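Local atomic coordinates of YfnB (Bacillus subtilis, PDB entry 3ED5), a protein that is a putative hydrolase of the haloacid dehalogenase-like superfamily, possibly acting as a 5'-nucleotidase, although its physiological substrate is not established. Residues L10-D15 / S113-Q118; D120-T125 / R170-S175; G192-G197 / P212-T217; Y218-L223 / Y227-I232. All coordinates share one frame; numbering follows the deposited sequence. Where two conformers were deposited one is given.

Contact 1: L10-D15 / S113-Q118; sequences LLFDVD and SNLQQQ
One methyl group carries this contact: L115 CD1, at the end of a leucine on helix 108-116, meets two side chains of strand 9-12 at once. With CG beside the backbone N (chi1 -59°), L115 extends this methyl toward the strand. L115 CD1 lies 3.8 Å from L10 CD1, methyl against methyl, the two leucine side chains crossing at about a right angle. L115 CD1 is also 3.8 Å from F12 CZ, and here it arrives at the rim of the ring, near the ring plane, instead of over a face. L10 and F12 alternate with L11 along the strand and therefore present their side chains on the same side of the sheet. This is the layered packing of the Rossmann-like HAD core, in which helices cover a parallel sheet; strand 9-12 is an inner strand, and just beyond it comes D13, the nucleophile by similarity. No hydrogen bond crosses between the two segments. The polar groups find partners beside the apolar layer: D13 OD1 forms a salt bridge with K158, D13 OD2 is hydrogen-bonded to T17, and N114 ND2 is hydrogen-bonded to Y227. L230 of helix 226-230 packs on both L10 and L115.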
loop_
_atom_site.group_PDB
_atom_site.type_symbol
_atom_site.label_atom_id
_atom_site.label_comp_id
_atom_site.label_asym_id
_atom_site.label_seq_id
_atom_site.Cartn_x
_atom_site.Cartn_y
_atom_site.Cartn_z
ATOM N N LEU A 10 -12.001 -10.577 1.569
ATOM C CA LEU A 10 -10.687 -10.092 2.050
ATOM C C LEU A 10 -10.285 -8.868 1.236
ATOM O O LEU A 10 -10.301 -8.918 -0.006
ATOM C CB LEU A 10 -9.587 -11.180 1.944
ATOM C CG LEU A 10 -10.031 -12.531 2.551
ATOM C CD1 LEU A 10 -8.950 -13.595 2.324
ATOM C CD2 LEU A 10 -10.370 -12.398 4.047
ATOM N N LEU A 11 -9.961 -7.775 1.928
ATOM C CA LEU A 11 -9.496 -6.566 1.281
ATOM C C LEU A 11 -7.990 -6.437 1.549
ATOM O O LEU A 11 -7.567 -6.366 2.703
ATOM C CB LEU A 11 -10.212 -5.332 1.845
ATOM C CG LEU A 11 -11.758 -5.414 1.992
ATOM C CD1 LEU A 11 -12.281 -4.078 2.537
ATOM C CD2 LEU A 11 -12.456 -5.737 0.668
ATOM N N PHE A 12 -7.213 -6.428 0.478
ATOM C CA PHE A 12 -5.761 -6.377 0.639
ATOM C C PHE A 12 -5.239 -5.028 0.181
ATOM O O PHE A 12 -5.527 -4.565 -0.915
ATOM C CB PHE A 12 -5.085 -7.449 -0.243
ATOM C CG PHE A 12 -5.042 -8.812 0.365
ATOM C CD1 PHE A 12 -3.982 -9.219 1.172
ATOM C CD2 PHE A 12 -6.076 -9.724 0.102
ATOM C CE1 PHE A 12 -3.975 -10.517 1.756
ATOM C CE2 PHE A 12 -6.059 -11.024 0.651
ATOM C CZ PHE A 12 -5.022 -11.415 1.473
ATOM N N ASP A 13 -4.418 -4.431 1.032
ATOM C CA ASP A 13 -3.516 -3.367 0.620
ATOM C C ASP A 13 -2.462 -3.969 -0.336
ATOM O O ASP A 13 -2.238 -5.181 -0.348
ATOM C CB ASP A 13 -2.867 -2.775 1.880
ATOM C CG ASP A 13 -1.785 -1.757 1.561
ATOM O OD1 ASP A 13 -2.100 -0.656 1.042
ATOM O OD2 ASP A 13 -0.631 -2.079 1.855
ATOM N N VAL A 14 -1.792 -3.120 -1.133
ATOM C CA VAL A 14 -0.792 -3.604 -2.104
ATOM C C VAL A 14 0.619 -3.482 -1.518
ATOM O O VAL A 14 1.338 -4.479 -1.307
ATOM C CB VAL A 14 -0.868 -2.806 -3.452
ATOM C CG1 VAL A 14 0.214 -3.286 -4.448
ATOM C CG2 VAL A 14 -2.255 -3.035 -4.137
ATOM N N ASP A 15 1.015 -2.241 -1.291
ATOM C CA ASP A 15 2.448 -1.969 -1.055
ATOM C C ASP A 15 2.914 -2.393 0.330
ATOM O O ASP A 15 2.376 -1.953 1.349
ATOM C CB ASP A 15 2.761 -0.492 -1.334
ATOM C CG ASP A 15 2.626 -0.172 -2.799
ATOM O OD1 ASP A 15 2.939 -1.067 -3.607
ATOM O OD2 ASP A 15 2.225 0.955 -3.137
ATOM N N SER A 113 -3.125 -17.111 -4.510
ATOM C CA SER A 113 -3.670 -18.190 -5.353
ATOM C C SER A 113 -4.541 -19.144 -4.523
ATOM O O SER A 113 -5.645 -19.550 -4.953
ATOM C CB SER A 113 -2.527 -18.968 -6.003
ATOM O OG SER A 113 -3.054 -20.064 -6.723
ATOM N N ASN A 114 -4.049 -19.525 -3.349
ATOM C CA ASN A 114 -4.821 -20.381 -2.445
ATOM C C ASN A 114 -6.100 -19.680 -1.952
ATOM O O ASN A 114 -7.177 -20.272 -1.957
ATOM C CB ASN A 114 -3.943 -20.854 -1.258
ATOM C CG ASN A 114 -3.044 -22.027 -1.625
ATOM O OD1 ASN A 114 -3.343 -22.780 -2.555
ATOM N ND2 ASN A 114 -1.936 -22.194 -0.885
ATOM N N LEU A 115 -5.982 -18.421 -1.529
ATOM C CA LEU A 115 -7.161 -17.737 -0.969
ATOM C C LEU A 115 -8.257 -17.460 -1.990
ATOM O O LEU A 115 -9.456 -17.480 -1.647
ATOM C CB LEU A 115 -6.756 -16.440 -0.270
ATOM C CG LEU A 115 -5.765 -16.552 0.897
ATOM C CD1 LEU A 115 -5.563 -15.158 1.520
ATOM C CD2 LEU A 115 -6.196 -17.569 1.962
ATOM N N GLN A 116 -7.861 -17.230 -3.244
ATOM C CA GLN A 116 -8.809 -16.969 -4.306
ATOM C C GLN A 116 -9.811 -18.139 -4.450
ATOM O O GLN A 116 -10.942 -17.933 -4.866
ATOM C CB GLN A 116 -8.058 -16.680 -5.619
ATOM C CG GLN A 116 -8.926 -16.245 -6.805
ATOM C CD GLN A 116 -9.571 -17.416 -7.536
ATOM O OE1 GLN A 116 -9.089 -18.555 -7.480
ATOM N NE2 GLN A 116 -10.693 -17.147 -8.211
ATOM N N GLN A 117 -9.369 -19.345 -4.113
ATOM C CA GLN A 117 -10.219 -20.551 -4.218
ATOM C C GLN A 117 -11.328 -20.568 -3.180
ATOM O O GLN A 117 -12.317 -21.308 -3.343
ATOM C CB GLN A 117 -9.362 -21.793 -4.044
ATOM C CG GLN A 117 -8.155 -21.823 -4.954
ATOM C CD GLN A 117 -8.296 -22.831 -6.033
ATOM O OE1 GLN A 117 -8.640 -22.495 -7.171
ATOM N NE2 GLN A 117 -8.066 -24.098 -5.689
ATOM N N GLN A 118 -11.178 -19.803 -2.094
ATOM C CA GLN A 118 -12.133 -19.895 -0.961
ATOM C C GLN A 118 -12.720 -18.586 -0.432
ATOM O O GLN A 118 -13.598 -18.613 0.438
ATOM C CB GLN A 118 -11.482 -20.631 0.206
ATOM C CG GLN A 118 -11.060 -22.042 -0.139
ATOM C CD GLN A 118 -10.681 -22.824 1.089
ATOM O OE1 GLN A 118 -11.509 -23.050 1.981
ATOM N NE2 GLN A 118 -9.433 -23.256 1.147
#

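Contact 2: D120-T125 / R170-S175. With FMT (formic acid), chain K.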
loop_
_atom_site.group_PDB
_atom_site.type_symbol
_atom_site.label_atom_id
_atom_site.label_comp_id
_atom_site.label_asym_id
_atom_site.label_seq_id
_atom_site.Cartn_x
_atom_site.Cartn_y
_atom_site.Cartn_z
ATOM N N ASP A 120 -13.530 -14.138 -1.523
ATOM C CA ASP A 120 -13.594 -13.101 -2.548
ATOM C C ASP A 120 -12.507 -12.085 -2.223
ATOM O O ASP A 120 -12.460 -11.539 -1.105
ATOM C CB ASP A 120 -14.963 -12.432 -2.547
ATOM C CG ASP A 120 -16.068 -13.384 -2.928
ATOM O OD1 ASP A 120 -15.823 -14.285 -3.752
ATOM O OD2 ASP A 120 -17.188 -13.213 -2.403
ATOM N N LEU A 121 -11.598 -11.843 -3.170
ATOM C CA LEU A 121 -10.471 -10.950 -2.877
ATOM C C LEU A 121 -10.615 -9.606 -3.586
ATOM O O LEU A 121 -10.993 -9.559 -4.750
ATOM C CB LEU A 121 -9.148 -11.604 -3.319
ATOM C CG LEU A 121 -8.933 -13.060 -2.916
ATOM C CD1 LEU A 121 -7.567 -13.570 -3.407
ATOM C CD2 LEU A 121 -9.100 -13.279 -1.389
ATOM N N TYR A 122 -10.292 -8.526 -2.883
ATOM C CA TYR A 122 -10.320 -7.200 -3.476
ATOM C C TYR A 122 -9.037 -6.471 -3.089
ATOM O O TYR A 122 -8.434 -6.759 -2.054
ATOM C CB TYR A 122 -11.457 -6.352 -2.956
ATOM C CG TYR A 122 -12.792 -6.955 -3.335
ATOM C CD1 TYR A 122 -13.412 -6.582 -4.533
ATOM C CD2 TYR A 122 -13.388 -7.917 -2.529
ATOM C CE1 TYR A 122 -14.644 -7.152 -4.915
ATOM C CE2 TYR A 122 -14.645 -8.496 -2.905
ATOM C CZ TYR A 122 -15.235 -8.102 -4.093
ATOM O OH TYR A 122 -16.450 -8.629 -4.499
ATOM N N ILE A 123 -8.690 -5.489 -3.905
ATOM C CA ILE A 123 -7.552 -4.596 -3.599
ATOM C C ILE A 123 -8.096 -3.245 -3.096
ATOM O O ILE A 123 -9.059 -2.728 -3.666
ATOM C CB ILE A 123 -6.668 -4.326 -4.840
ATOM C CG1 ILE A 123 -5.910 -5.595 -5.290
ATOM C CG2 ILE A 123 -5.680 -3.141 -4.554
ATOM C CD1 ILE A 123 -4.850 -6.064 -4.290
ATOM N N VAL A 124 -7.476 -2.692 -2.037
ATOM C CA VAL A 124 -7.808 -1.357 -1.531
ATOM C C VAL A 124 -6.481 -0.589 -1.430
ATOM O O VAL A 124 -5.593 -0.958 -0.653
ATOM C CB VAL A 124 -8.627 -1.363 -0.196
ATOM C CG1 VAL A 124 -10.081 -1.915 -0.497
ATOM C CG2 VAL A 124 -7.909 -2.195 0.931
ATOM N N THR A 125 -6.351 0.414 -2.279
ATOM C CA THR A 125 -5.046 1.113 -2.371
ATOM C C THR A 125 -5.175 2.628 -2.578
ATOM O O THR A 125 -6.081 3.098 -3.277
ATOM C CB THR A 125 -4.135 0.449 -3.475
ATOM O OG1 THR A 125 -2.822 1.082 -3.461
ATOM C CG2 THR A 125 -4.746 0.633 -4.889
ATOM N N ARG A 170 -19.777 -1.156 -3.647
ATOM C CA ARG A 170 -19.402 -1.831 -4.886
ATOM C C ARG A 170 -19.022 -3.311 -4.701
ATOM O O ARG A 170 -18.561 -3.957 -5.644
ATOM C CB ARG A 170 -18.286 -1.030 -5.580
ATOM C CG ARG A 170 -18.844 0.247 -6.208
ATOM C CD ARG A 170 -17.725 1.310 -6.397
ATOM N NE ARG A 170 -18.320 2.525 -6.961
ATOM C CZ ARG A 170 -18.953 3.447 -6.249
ATOM N NH1 ARG A 170 -19.477 4.510 -6.860
ATOM N NH2 ARG A 170 -19.079 3.314 -4.927
ATOM N N ILE A 171 -19.269 -3.867 -3.513
ATOM C CA ILE A 171 -19.041 -5.307 -3.267
ATOM C C ILE A 171 -20.422 -5.939 -3.112
ATOM O O ILE A 171 -21.136 -5.560 -2.202
ATOM C CB ILE A 171 -18.212 -5.555 -1.995
ATOM C CG1 ILE A 171 -16.779 -4.950 -2.140
ATOM C CG2 ILE A 171 -18.107 -7.053 -1.682
ATOM C CD1 ILE A 171 -15.969 -5.011 -0.812
ATOM N N PRO A 172 -20.794 -6.865 -4.017
ATOM C CA PRO A 172 -22.142 -7.471 -4.006
ATOM C C PRO A 172 -22.363 -8.213 -2.685
ATOM O O PRO A 172 -21.468 -8.950 -2.252
ATOM C CB PRO A 172 -22.077 -8.458 -5.176
ATOM C CG PRO A 172 -20.894 -8.011 -6.012
ATOM C CD PRO A 172 -19.927 -7.506 -5.026
ATOM N N GLN A 173 -23.518 -7.977 -2.041
ATOM C CA GLN A 173 -23.855 -8.635 -0.769
ATOM C C GLN A 173 -22.813 -8.366 0.328
ATOM O O GLN A 173 -22.503 -9.245 1.149
ATOM C CB GLN A 173 -24.031 -10.149 -0.974
ATOM C CG GLN A 173 -25.154 -10.531 -1.938
ATOM C CD GLN A 173 -26.515 -10.475 -1.289
ATOM O OE1 GLN A 173 -27.132 -9.415 -1.210
ATOM N NE2 GLN A 173 -26.997 -11.621 -0.825
ATOM N N PHE A 174 -22.267 -7.154 0.340
ATOM C CA PHE A 174 -21.242 -6.784 1.324
ATOM C C PHE A 174 -21.742 -6.962 2.759
ATOM O O PHE A 174 -22.812 -6.451 3.098
ATOM C CB PHE A 174 -20.811 -5.317 1.152
ATOM C CG PHE A 174 -19.892 -4.847 2.253
ATOM C CD1 PHE A 174 -20.375 -4.046 3.285
ATOM C CD2 PHE A 174 -18.579 -5.278 2.297
ATOM C CE1 PHE A 174 -19.537 -3.656 4.330
ATOM C CE2 PHE A 174 -17.755 -4.909 3.341
ATOM C CZ PHE A 174 -18.244 -4.086 4.355
ATOM N N SER A 175 -20.963 -7.665 3.579
ATOM C CA SER A 175 -21.191 -7.742 5.021
ATOM C C SER A 175 -19.897 -7.400 5.760
ATOM O O SER A 175 -18.921 -8.131 5.637
ATOM C CB SER A 175 -21.654 -9.163 5.395
ATOM O OG SER A 175 -21.531 -9.412 6.791
HETATM C C FMT K . -20.228 6.569 -3.283
HETATM O O1 FMT K . -20.575 5.479 -2.802
HETATM O O2 FMT K . -20.420 6.925 -4.458
#
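I171 lies over one face of the Y122 ring, a CH-pi contact in which CG1 stands 4.1 Å from the ring centroid and only 13° off the normal. The carbon is displaced toward the rim, on the side of CE1 and CZ. Its sister branch CG2, held anti to the backbone N (CG1 has chi1 -64°), reaches past the rim to lie 3.6 Å from Y122 OH. P172 continues the cover beyond the ring, its CD 3.7 Å from the same Y122 OH. These are van der Waals contacts; the polar mate of the hydroxyl is K146, which hydrogen-bonds to it. Strand 120-125 and the loop that follows helix 161-169 thus meet across the alpha/beta layers of the HAD core, the Y122 ring rising from the parallel sheet. With an alanine here, I171 would probably lose the flat surface it rests on, opening a gap beneath the loop and leaving K146 without its hydroxyl partner. Further out, I171 to F174 form a type II beta turn, closed by a weak bond from F174 N to I171 O, and F174 stacks on F168. L11 also touches I171. R170 turns away: its guanidinium has a cation-pi contact with Y166 and NH2 hydrogen-bonds Y166 O, with a weak bond to O1 of a formic acid molecule, probably from the crystallisation liquor.

Contact 3: G192-G197 / P212-T217; sequences GGQLAG and PEIIPT
Q194 reaches from the last turn of helix 186-195 to the segment 212-217, and its path can be followed atom by atom. CB points toward that segment. From there CG stands opposite the backbone N across the CA–CB bond (chi1 -160°), and with chi2 at -179° the chain runs on straight through CG to CD, which carries the amide to the neighbouring backbone. Neither CB nor CG comes within 4.2 Å of 212-217, so the meeting is made at the tip. There the terminal amide lies against I214, beside its CG2 methyl. I215 adds its backbone to the surface beside the amide, while the end of its side chain leads away. Next to this exposed contact the fold is drawn together by apolar side chains: I214 packs on I190 and K191, one turn earlier in the same helix, and P216 touches I190 as well as T200 and W202 of strand 199-203. Just past Q194 the helix ends in a Schellman motif, with G197 N bonded to Q194 O (3.1 Å) and G197 at positive phi; it is the last helical turn, just before this cap, that faces the loop leading into edge strand 218-220 of the parallel sheet.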
loop_
_atom_site.group_PDB
_atom_site.type_symbol
_atom_site.label_atom_id
_atom_site.label_comp_id
_atom_site.label_asym_id
_atom_site.label_seq_id
_atom_site.Cartn_x
_atom_site.Cartn_y
_atom_site.Cartn_z
ATOM N N GLY A 192 -8.084 2.774 9.100
ATOM C CA GLY A 192 -9.127 2.751 8.069
ATOM C C GLY A 192 -10.182 1.674 8.331
ATOM O O GLY A 192 -11.404 1.964 8.404
ATOM N N GLY A 193 -9.720 0.441 8.513
ATOM C CA GLY A 193 -10.668 -0.676 8.677
ATOM C C GLY A 193 -11.458 -0.528 9.954
ATOM O O GLY A 193 -12.664 -0.766 9.961
ATOM N N GLN A 194 -10.785 -0.114 11.030
ATOM C CA GLN A 194 -11.382 -0.003 12.360
ATOM C C GLN A 194 -12.519 1.005 12.300
ATOM O O GLN A 194 -13.660 0.686 12.688
ATOM C CB GLN A 194 -10.305 0.483 13.332
ATOM C CG GLN A 194 -10.532 0.248 14.797
ATOM C CD GLN A 194 -9.346 0.841 15.555
ATOM O OE1 GLN A 194 -8.253 0.280 15.551
ATOM N NE2 GLN A 194 -9.542 2.013 16.130
ATOM N N LEU A 195 -12.219 2.184 11.759
ATOM C CA LEU A 195 -13.187 3.278 11.513
ATOM C C LEU A 195 -14.429 2.772 10.772
ATOM O O LEU A 195 -15.572 3.144 11.074
ATOM C CB LEU A 195 -12.525 4.362 10.645
ATOM C CG LEU A 195 -11.888 5.667 11.150
ATOM C CD1 LEU A 195 -12.939 6.780 11.247
ATOM C CD2 LEU A 195 -11.183 5.461 12.473
ATOM N N ALA A 196 -14.171 1.944 9.760
ATOM C CA ALA A 196 -15.200 1.454 8.835
ATOM C C ALA A 196 -15.928 0.197 9.320
ATOM O O ALA A 196 -16.782 -0.360 8.615
ATOM C CB ALA A 196 -14.541 1.229 7.439
ATOM N N GLY A 197 -15.620 -0.245 10.532
ATOM C CA GLY A 197 -16.320 -1.356 11.133
ATOM C C GLY A 197 -15.832 -2.722 10.688
ATOM O O GLY A 197 -16.589 -3.694 10.781
ATOM N N PRO A 212 1.179 5.212 17.164
ATOM C CA PRO A 212 -0.165 5.789 17.373
ATOM C C PRO A 212 -1.110 4.976 18.274
ATOM O O PRO A 212 -2.190 5.481 18.651
ATOM C CB PRO A 212 -0.732 5.895 15.955
ATOM C CG PRO A 212 0.026 4.912 15.161
ATOM C CD PRO A 212 1.399 4.832 15.753
ATOM N N GLU A 213 -0.699 3.754 18.623
ATOM C CA GLU A 213 -1.532 2.809 19.375
ATOM C C GLU A 213 -2.864 2.540 18.679
ATOM O O GLU A 213 -3.928 2.597 19.303
ATOM C CB GLU A 213 -1.765 3.272 20.811
ATOM C CG GLU A 213 -0.488 3.451 21.616
ATOM C CD GLU A 213 -0.761 3.894 23.046
ATOM O OE1 GLU A 213 -1.860 3.606 23.585
ATOM O OE2 GLU A 213 0.137 4.529 23.642
ATOM N N ILE A 214 -2.788 2.257 17.380
ATOM C CA ILE A 214 -3.951 1.851 16.581
ATOM C C ILE A 214 -3.974 0.321 16.655
ATOM O O ILE A 214 -3.104 -0.350 16.052
ATOM C CB ILE A 214 -3.798 2.353 15.134
ATOM C CG1 ILE A 214 -3.794 3.886 15.123
ATOM C CG2 ILE A 214 -4.901 1.780 14.223
ATOM C CD1 ILE A 214 -3.379 4.500 13.799
ATOM N N ILE A 215 -4.947 -0.231 17.379
ATOM C CA ILE A 215 -4.919 -1.668 17.704
ATOM C C ILE A 215 -5.651 -2.568 16.678
ATOM O O ILE A 215 -6.880 -2.529 16.572
ATOM C CB ILE A 215 -5.453 -1.977 19.142
ATOM C CG1 ILE A 215 -4.799 -1.071 20.210
ATOM C CG2 ILE A 215 -5.293 -3.503 19.497
ATOM C CD1 ILE A 215 -3.264 -1.097 20.253
ATOM N N PRO A 216 -4.898 -3.425 15.974
ATOM C CA PRO A 216 -5.501 -4.307 14.960
ATOM C C PRO A 216 -6.195 -5.528 15.598
ATOM O O PRO A 216 -5.887 -5.873 16.742
ATOM C CB PRO A 216 -4.285 -4.761 14.155
ATOM C CG PRO A 216 -3.184 -4.801 15.172
ATOM C CD PRO A 216 -3.444 -3.635 16.097
ATOM N N THR A 217 -7.079 -6.206 14.862
ATOM C CA THR A 217 -7.667 -7.452 15.369
ATOM C C THR A 217 -6.594 -8.519 15.440
ATOM O O THR A 217 -6.557 -9.288 16.417
ATOM C CB THR A 217 -8.831 -7.966 14.463
ATOM O OG1 THR A 217 -9.684 -6.852 14.157
ATOM C CG2 THR A 217 -9.648 -9.096 15.155
#

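Contact 4: Y218-L223 / Y227-I232; sequences YEIRKL and YHILNI
The backbones of Y218 and I229 approach to 8.2 Å between their CA atoms, setting the short strand 218-220 against helix 226-230 with side chains filling the interval. I229 carries the contact from the helix side: its CG2 methyl sits squarely over the Y218 ring, 3.6 Å from the centroid and 5° off the normal, a centred CH-pi contact. That branch is anti to the backbone N, whereas CG1 (chi1 -76°) turns along the ring toward Y218 CD1 and sends CD1 on to the strand. I229 CD1 ends 3.5 Å from I220 CG2, tighter than usual carbon contact, and 3.9 Å from Y218 CB, so the methyl is wedged between two residues of one strand face. The phenol of Y218 is hydrogen-bonded at its OH to Y7. A serine in its place would probably deprive I229 CG2 of the ring it lies against, leaving a gap under the helix and Y7 without its partner. After L230 the helix closes in a Schellman motif at N231, I232 N bonding back to Y227 O at 3.0 Å. Strand 218-220 is an edge strand of the sheet, paired with strand 199-203, and helix 226-230 folds back over the sheet, with L230 touching L180 of strand 179-183 and Y227 touching L111 of helix 108-116.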
loop_
_atom_site.group_PDB
_atom_site.type_symbol
_atom_site.label_atom_id
_atom_site.label_comp_id
_atom_site.label_asym_id
_atom_site.label_seq_id
_atom_site.Cartn_x
_atom_site.Cartn_y
_atom_site.Cartn_z
ATOM N N TYR A 218 -5.737 -8.562 14.405
ATOM C CA TYR A 218 -4.615 -9.510 14.333
ATOM C C TYR A 218 -3.349 -8.790 13.914
ATOM O O TYR A 218 -3.416 -7.778 13.247
ATOM C CB TYR A 218 -4.856 -10.580 13.260
ATOM C CG TYR A 218 -6.245 -11.150 13.277
ATOM C CD1 TYR A 218 -6.578 -12.184 14.155
ATOM C CD2 TYR A 218 -7.223 -10.659 12.394
ATOM C CE1 TYR A 218 -7.862 -12.723 14.186
ATOM C CE2 TYR A 218 -8.516 -11.203 12.403
ATOM C CZ TYR A 218 -8.819 -12.236 13.312
ATOM O OH TYR A 218 -10.085 -12.793 13.359
ATOM N N GLU A 219 -2.212 -9.371 14.280
ATOM C CA GLU A 219 -0.907 -8.875 13.848
ATOM C C GLU A 219 -0.055 -10.098 13.455
ATOM O O GLU A 219 0.066 -11.043 14.256
ATOM C CB GLU A 219 -0.241 -8.130 15.003
ATOM C CG GLU A 219 1.162 -7.618 14.582
ATOM C CD GLU A 219 1.885 -6.909 15.706
ATOM O OE1 GLU A 219 1.286 -6.669 16.792
ATOM O OE2 GLU A 219 3.080 -6.598 15.495
ATOM N N ILE A 220 0.536 -10.072 12.253
ATOM C CA ILE A 220 1.355 -11.197 11.765
ATOM C C ILE A 220 2.691 -10.694 11.224
ATOM O O ILE A 220 2.810 -9.509 10.924
ATOM C CB ILE A 220 0.650 -11.972 10.666
ATOM C CG1 ILE A 220 0.379 -11.095 9.440
ATOM C CG2 ILE A 220 -0.699 -12.466 11.190
ATOM C CD1 ILE A 220 -0.467 -11.866 8.300
ATOM N N ARG A 221 3.643 -11.604 11.075
ATOM C CA ARG A 221 4.914 -11.264 10.412
ATOM C C ARG A 221 4.966 -11.797 8.984
ATOM O O ARG A 221 5.557 -11.162 8.117
ATOM C CB ARG A 221 6.097 -11.770 11.224
ATOM C CG ARG A 221 6.213 -11.057 12.569
ATOM C CD ARG A 221 7.324 -11.678 13.382
ATOM N NE ARG A 221 8.623 -11.306 12.860
ATOM C CZ ARG A 221 9.772 -11.847 13.263
ATOM N NH1 ARG A 221 9.783 -12.807 14.192
ATOM N NH2 ARG A 221 10.907 -11.435 12.726
ATOM N N LYS A 222 4.350 -12.944 8.724
ATOM C CA LYS A 222 4.428 -13.524 7.392
ATOM C C LYS A 222 3.034 -13.776 6.892
ATOM O O LYS A 222 2.144 -14.125 7.675
ATOM C CB LYS A 222 5.187 -14.844 7.404
ATOM C CG LYS A 222 6.657 -14.717 7.811
ATOM C CD LYS A 222 7.442 -16.004 7.585
ATOM C CE LYS A 222 6.938 -17.164 8.435
ATOM N NZ LYS A 222 7.980 -18.256 8.532
ATOM N N LEU A 223 2.851 -13.627 5.582
ATOM C CA LEU A 223 1.537 -13.849 4.990
ATOM C C LEU A 223 0.953 -15.238 5.266
ATOM O O LEU A 223 -0.262 -15.370 5.383
ATOM C CB LEU A 223 1.587 -13.589 3.487
ATOM C CG LEU A 223 1.755 -12.105 3.102
ATOM C CD1 LEU A 223 1.963 -12.012 1.561
ATOM C CD2 LEU A 223 0.564 -11.237 3.487
ATOM N N TYR A 227 -3.350 -18.428 7.015
ATOM C CA TYR A 227 -4.063 -19.725 6.934
ATOM C C TYR A 227 -4.751 -20.035 8.256
ATOM O O TYR A 227 -5.942 -20.393 8.296
ATOM C CB TYR A 227 -3.136 -20.866 6.506
ATOM C CG TYR A 227 -2.649 -20.693 5.091
ATOM C CD1 TYR A 227 -3.556 -20.673 4.027
ATOM C CD2 TYR A 227 -1.285 -20.557 4.809
ATOM C CE1 TYR A 227 -3.130 -20.497 2.709
ATOM C CE2 TYR A 227 -0.835 -20.389 3.487
ATOM C CZ TYR A 227 -1.778 -20.375 2.440
ATOM O OH TYR A 227 -1.377 -20.198 1.137
ATOM N N HIS A 228 -4.014 -19.892 9.354
ATOM C CA HIS A 228 -4.606 -20.160 10.654
ATOM C C HIS A 228 -5.662 -19.143 11.059
ATOM O O HIS A 228 -6.676 -19.526 11.610
ATOM C CB HIS A 228 -3.519 -20.296 11.740
ATOM C CG HIS A 228 -2.795 -21.602 11.677
ATOM N ND1 HIS A 228 -1.576 -21.808 12.288
ATOM C CD2 HIS A 228 -3.101 -22.759 11.039
ATOM C CE1 HIS A 228 -1.190 -23.053 12.078
ATOM N NE2 HIS A 228 -2.092 -23.651 11.321
ATOM N N ILE A 229 -5.420 -17.862 10.796
ATOM C CA ILE A 229 -6.390 -16.810 11.161
ATOM C C ILE A 229 -7.699 -17.006 10.399
ATOM O O ILE A 229 -8.804 -16.798 10.957
ATOM C CB ILE A 229 -5.766 -15.412 10.910
ATOM C CG1 ILE A 229 -4.756 -15.126 12.053
ATOM C CG2 ILE A 229 -6.804 -14.288 10.824
ATOM C CD1 ILE A 229 -3.789 -14.003 11.693
ATOM N N LEU A 230 -7.573 -17.447 9.153
ATOM C CA LEU A 230 -8.747 -17.638 8.281
ATOM C C LEU A 230 -9.348 -19.032 8.457
ATOM O O LEU A 230 -10.420 -19.330 7.881
ATOM C CB LEU A 230 -8.345 -17.407 6.822
ATOM C CG LEU A 230 -7.885 -15.975 6.521
ATOM C CD1 LEU A 230 -7.433 -15.899 5.059
ATOM C CD2 LEU A 230 -8.986 -14.941 6.799
ATOM N N ASN A 231 -8.652 -19.879 9.235
ATOM C CA ASN A 231 -9.035 -21.268 9.476
ATOM C C ASN A 231 -9.263 -22.041 8.179
ATOM O O ASN A 231 -10.322 -22.639 7.970
ATOM C CB ASN A 231 -10.268 -21.371 10.392
ATOM C CG ASN A 231 -10.533 -22.799 10.847
ATOM O OD1 ASN A 231 -9.609 -23.620 10.918
ATOM N ND2 ASN A 231 -11.795 -23.105 11.137
ATOM N N ILE A 232 -8.273 -21.991 7.303
ATOM C CA ILE A 232 -8.268 -22.828 6.102
ATOM C C ILE A 232 -6.921 -23.539 6.008
ATOM O O ILE A 232 -5.897 -22.993 6.431
ATOM C CB ILE A 232 -8.540 -22.025 4.789
ATOM C CG1 ILE A 232 -7.491 -20.943 4.549
ATOM C CG2 ILE A 232 -9.951 -21.421 4.764
ATOM C CD1 ILE A 232 -7.156 -20.815 3.091
#

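The four contacts follow one another along the chain, each closing before the next opens, and three reach the same six-stranded parallel sheet. Contacts 1 and 2, with centres about 11 Å apart, share neighbouring strands 9-12 and 120-125, whose backbones are joined at F12 N to Y122 O (2.8 Å). Contact 4 lies at the edge strand 218-220, its centre about 12 Å from contact 1; the two meet where L115 CD2 packs on I232 CD1 (3.6 Å). Contact 3 makes no touch with contacts 1 and 2; it joins helix 186-195 to the loop that runs directly into strand 218-220. Contacts 1, 2 and 4 tie helices and a loop to the sheet that carries the presumed nucleophile.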